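Local coordinates for protein beta-mannosidase (Trichoderma harzianum, PDB 4CVU) that probably hydrolyses terminal beta-D-mannose residues at the non-reducing ends of beta-mannosides, as a fungal glycoside hydrolase of family 2, at residues Leu352-Ile358 with Gly370-Glu376. Numbering follows the deposited sequence.
Sequences LFSSGNI and GNNWHFE. With NAG (2-acetamido-2-deoxy-beta-D-glucopyranose), chain F.
An antiparallel ribbon interrupted by a classic beta bulge shows how two strands stay paired when one carries an extra residue, here absorbed on the 370-376 side. The short axes of strands 352-354 and 374-376 approach to 4.7 Å, their N-to-C directions 150° apart; both are antiparallel members of a mixed sheet, joined through strand 380-389 to the parallel strands of what is probably the (beta/alpha)8 (TIM) barrel that family 2 enzymes carry as catalytic domain. Leu352 and Glu376 form a hydrogen-bonded pair (Leu352 N to Glu376 O 3.1 Å, Glu376 N to Leu352 O 3.0 Å), as do Ser354 and His374 (Ser354 N to His374 O 2.8 Å, His374 N to Ser354 O 3.1 Å). At the bulge, Trp373 and His374 both face Ser354. Between the pairs, Phe353 (chi1 t) lies opposite Phe375 (chi1 m), and its edge meets the face of Trp373 (chi1 t): ring planes stand at 71°, with Phe353 CZ 3.3 Å from Trp373 CE2. Phe353 and Trp373 also touch Met485 and Ser535. On the other face, His374 adopts p, and Ser354 CB lies over its ring, 4.0 Å from the centroid (CH-pi); His374 NE2 donates to Glu376 OE2 at 3.2 Å. A water links Ser354 OG (3.0 Å) to Glu376 OE2 (2.9 Å).

Beyond the bulge, backbone and asparagine side-chain hydrogen bonds share the work. Gly356 O accepts from Asn372 N (2.9 Å) and ND2 (3.1 Å); Asn372, chi1 m, turns its OD1 to Gln362. Asn371 (m) ND2 reaches Ser355 O at 2.9 Å, and Ile358 N donates a hydrogen bond to Gly370 O at 2.8 Å; phi 137°, psi -134° at Gly370 call for glycine. Arg557 binds OD1 of both Asn357 (m) and Asn371, beside the N-glycan whose C1 is joined to Asn357 ND2 at 1.5 Å.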
loop_
_atom_site.group_PDB
_atom_site.type_symbol
_atom_site.label_atom_id
_atom_site.label_comp_id
_atom_site.label_asym_id
_atom_site.label_seq_id
_atom_site.Cartn_x
_atom_site.Cartn_y
_atom_site.Cartn_z
ATOM N N LEU A 352 14.021 10.918 -45.184
ATOM C CA LEU A 352 14.511 12.273 -45.176
ATOM C C LEU A 352 13.810 13.095 -44.103
ATOM O O LEU A 352 12.565 13.050 -44.007
ATOM C CB LEU A 352 14.187 12.920 -46.523
ATOM C CG LEU A 352 14.569 14.408 -46.665
ATOM C CD1 LEU A 352 16.074 14.580 -46.657
ATOM C CD2 LEU A 352 13.982 14.953 -47.956
ATOM N N PHE A 353 14.580 13.828 -43.310
ATOM C CA PHE A 353 14.044 14.910 -42.509
ATOM C C PHE A 353 14.375 16.195 -43.257
ATOM O O PHE A 353 15.533 16.527 -43.432
ATOM C CB PHE A 353 14.606 14.953 -41.086
ATOM C CG PHE A 353 14.308 16.250 -40.364
ATOM C CD1 PHE A 353 12.995 16.643 -40.120
ATOM C CD2 PHE A 353 15.335 17.077 -39.931
ATOM C CE1 PHE A 353 12.716 17.855 -39.481
ATOM C CE2 PHE A 353 15.065 18.296 -39.303
ATOM C CZ PHE A 353 13.760 18.672 -39.057
ATOM N N SER A 354 13.336 16.916 -43.661
ATOM C CA SER A 354 13.474 18.086 -44.516
ATOM C C SER A 354 13.268 19.361 -43.702
ATOM O O SER A 354 12.161 19.606 -43.224
ATOM C CB SER A 354 12.443 18.002 -45.649
ATOM O OG SER A 354 12.548 19.141 -46.493
ATOM N N SER A 355 14.330 20.135 -43.533
ATOM C CA SER A 355 14.322 21.374 -42.766
ATOM C C SER A 355 14.903 22.601 -43.487
ATOM O O SER A 355 15.177 23.614 -42.853
ATOM C CB SER A 355 15.094 21.167 -41.465
ATOM O OG SER A 355 16.295 20.521 -41.715
ATOM N N GLY A 356 15.095 22.508 -44.791
ATOM C CA GLY A 356 15.687 23.591 -45.579
ATOM C C GLY A 356 14.608 24.519 -46.042
ATOM O O GLY A 356 13.423 24.342 -45.670
ATOM N N ASN A 357 14.991 25.496 -46.873
ATOM C CA ASN A 357 14.055 26.536 -47.296
ATOM C C ASN A 357 12.841 25.997 -48.056
ATOM O O ASN A 357 12.947 25.027 -48.807
ATOM C CB ASN A 357 14.732 27.553 -48.219
ATOM C CG ASN A 357 15.728 28.446 -47.519
ATOM O OD1 ASN A 357 15.772 28.548 -46.302
ATOM N ND2 ASN A 357 16.549 29.107 -48.319
ATOM N N ILE A 358 11.713 26.683 -47.898
ATOM C CA ILE A 358 10.552 26.464 -48.731
ATOM C C ILE A 358 10.912 26.951 -50.130
ATOM O O ILE A 358 11.248 28.104 -50.304
ATOM C CB ILE A 358 9.304 27.218 -48.189
ATOM C CG1 ILE A 358 8.915 26.728 -46.784
ATOM C CG2 ILE A 358 8.114 27.065 -49.121
ATOM C CD1 ILE A 358 8.329 25.333 -46.739
ATOM N N GLY A 370 9.417 30.226 -45.917
ATOM C CA GLY A 370 10.089 29.923 -44.680
ATOM C C GLY A 370 10.941 28.681 -44.829
ATOM O O GLY A 370 11.692 28.527 -45.797
ATOM N N ASN A 371 10.831 27.802 -43.836
ATOM C CA ASN A 371 11.578 26.561 -43.852
ATOM C C ASN A 371 10.662 25.377 -43.561
ATOM O O ASN A 371 9.759 25.459 -42.763
ATOM C CB ASN A 371 12.662 26.596 -42.792
ATOM C CG ASN A 371 13.915 27.262 -43.257
ATOM O OD1 ASN A 371 13.955 28.472 -43.428
ATOM N ND2 ASN A 371 14.970 26.456 -43.468
ATOM N N ASN A 372 10.971 24.276 -44.176
ATOM C CA ASN A 372 10.209 23.097 -44.027
ATOM C C ASN A 372 10.478 22.575 -42.660
ATOM O O ASN A 372 11.425 23.012 -42.010
ATOM C CB ASN A 372 10.716 22.064 -45.010
ATOM C CG ASN A 372 10.240 22.314 -46.399
ATOM O OD1 ASN A 372 9.149 21.935 -46.765
ATOM N ND2 ASN A 372 11.074 22.921 -47.180
ATOM N N TRP A 373 9.644 21.654 -42.230
ATOM C CA TRP A 373 9.937 20.710 -41.142
ATOM C C TRP A 373 9.014 19.529 -41.369
ATOM O O TRP A 373 7.933 19.526 -40.872
ATOM C CB TRP A 373 9.720 21.329 -39.754
ATOM C CG TRP A 373 10.219 20.519 -38.635
ATOM C CD1 TRP A 373 9.747 19.322 -38.199
ATOM C CD2 TRP A 373 11.347 20.832 -37.795
ATOM N NE1 TRP A 373 10.495 18.881 -37.134
ATOM C CE2 TRP A 373 11.491 19.780 -36.874
ATOM C CE3 TRP A 373 12.239 21.877 -37.749
ATOM C CZ2 TRP A 373 12.489 19.748 -35.937
ATOM C CZ3 TRP A 373 13.259 21.854 -36.825
ATOM C CH2 TRP A 373 13.369 20.777 -35.901
ATOM N N HIS A 374 9.457 18.558 -42.148
ATOM C CA HIS A 374 8.693 17.366 -42.426
ATOM C C HIS A 374 9.556 16.161 -42.794
ATOM O O HIS A 374 10.728 16.269 -42.988
ATOM C CB HIS A 374 7.596 17.598 -43.475
ATOM C CG HIS A 374 8.100 17.772 -44.868
ATOM N ND1 HIS A 374 8.393 19.003 -45.405
ATOM C CD2 HIS A 374 8.351 16.868 -45.837
ATOM C CE1 HIS A 374 8.805 18.848 -46.639
ATOM N NE2 HIS A 374 8.790 17.564 -46.926
ATOM N N PHE A 375 8.904 15.020 -42.906
ATOM C CA PHE A 375 9.552 13.783 -43.218
ATOM C C PHE A 375 9.080 13.255 -44.583
ATOM O O PHE A 375 7.940 13.492 -44.963
ATOM C CB PHE A 375 9.251 12.782 -42.117
ATOM C CG PHE A 375 9.974 13.046 -40.827
ATOM C CD1 PHE A 375 9.452 13.905 -39.872
ATOM C CD2 PHE A 375 11.183 12.408 -40.554
ATOM C CE1 PHE A 375 10.125 14.110 -38.698
ATOM C CE2 PHE A 375 11.846 12.609 -39.369
ATOM C CZ PHE A 375 11.337 13.469 -38.456
ATOM N N GLU A 376 9.939 12.534 -45.290
ATOM C CA GLU A 376 9.597 11.828 -46.535
ATOM C C GLU A 376 10.088 10.380 -46.503
ATOM O O GLU A 376 11.231 10.128 -46.134
ATOM C CB GLU A 376 10.224 12.520 -47.728
ATOM C CG GLU A 376 9.758 13.952 -47.913
ATOM C CD GLU A 376 10.393 14.643 -49.092
ATOM O OE1 GLU A 376 11.113 13.981 -49.884
ATOM O OE2 GLU A 376 10.191 15.871 -49.219
HETATM C C1 NAG F . 17.582 30.028 -47.856
HETATM C C2 NAG F . 18.874 30.114 -48.693
HETATM C C3 NAG F . 19.792 31.213 -48.203
HETATM C C4 NAG F . 19.031 32.507 -48.095
HETATM C C5 NAG F . 17.807 32.301 -47.201
HETATM C C6 NAG F . 16.941 33.557 -47.115
HETATM C C7 NAG F . 19.412 27.928 -49.672
HETATM C C8 NAG F . 20.179 26.627 -49.588
HETATM N N2 NAG F . 19.584 28.841 -48.708
HETATM O O3 NAG F . 20.803 31.340 -49.168
HETATM O O4 NAG F . 19.872 33.495 -47.562
HETATM O O5 NAG F . 17.021 31.307 -47.784
HETATM O O6 NAG F . 15.983 33.362 -46.101
HETATM O O7 NAG F . 18.650 28.120 -50.609
HETATM O O HOH W 1 11.331 18.544 -49.212
HETATM O O HOH W 2 10.825 30.333 -48.543
#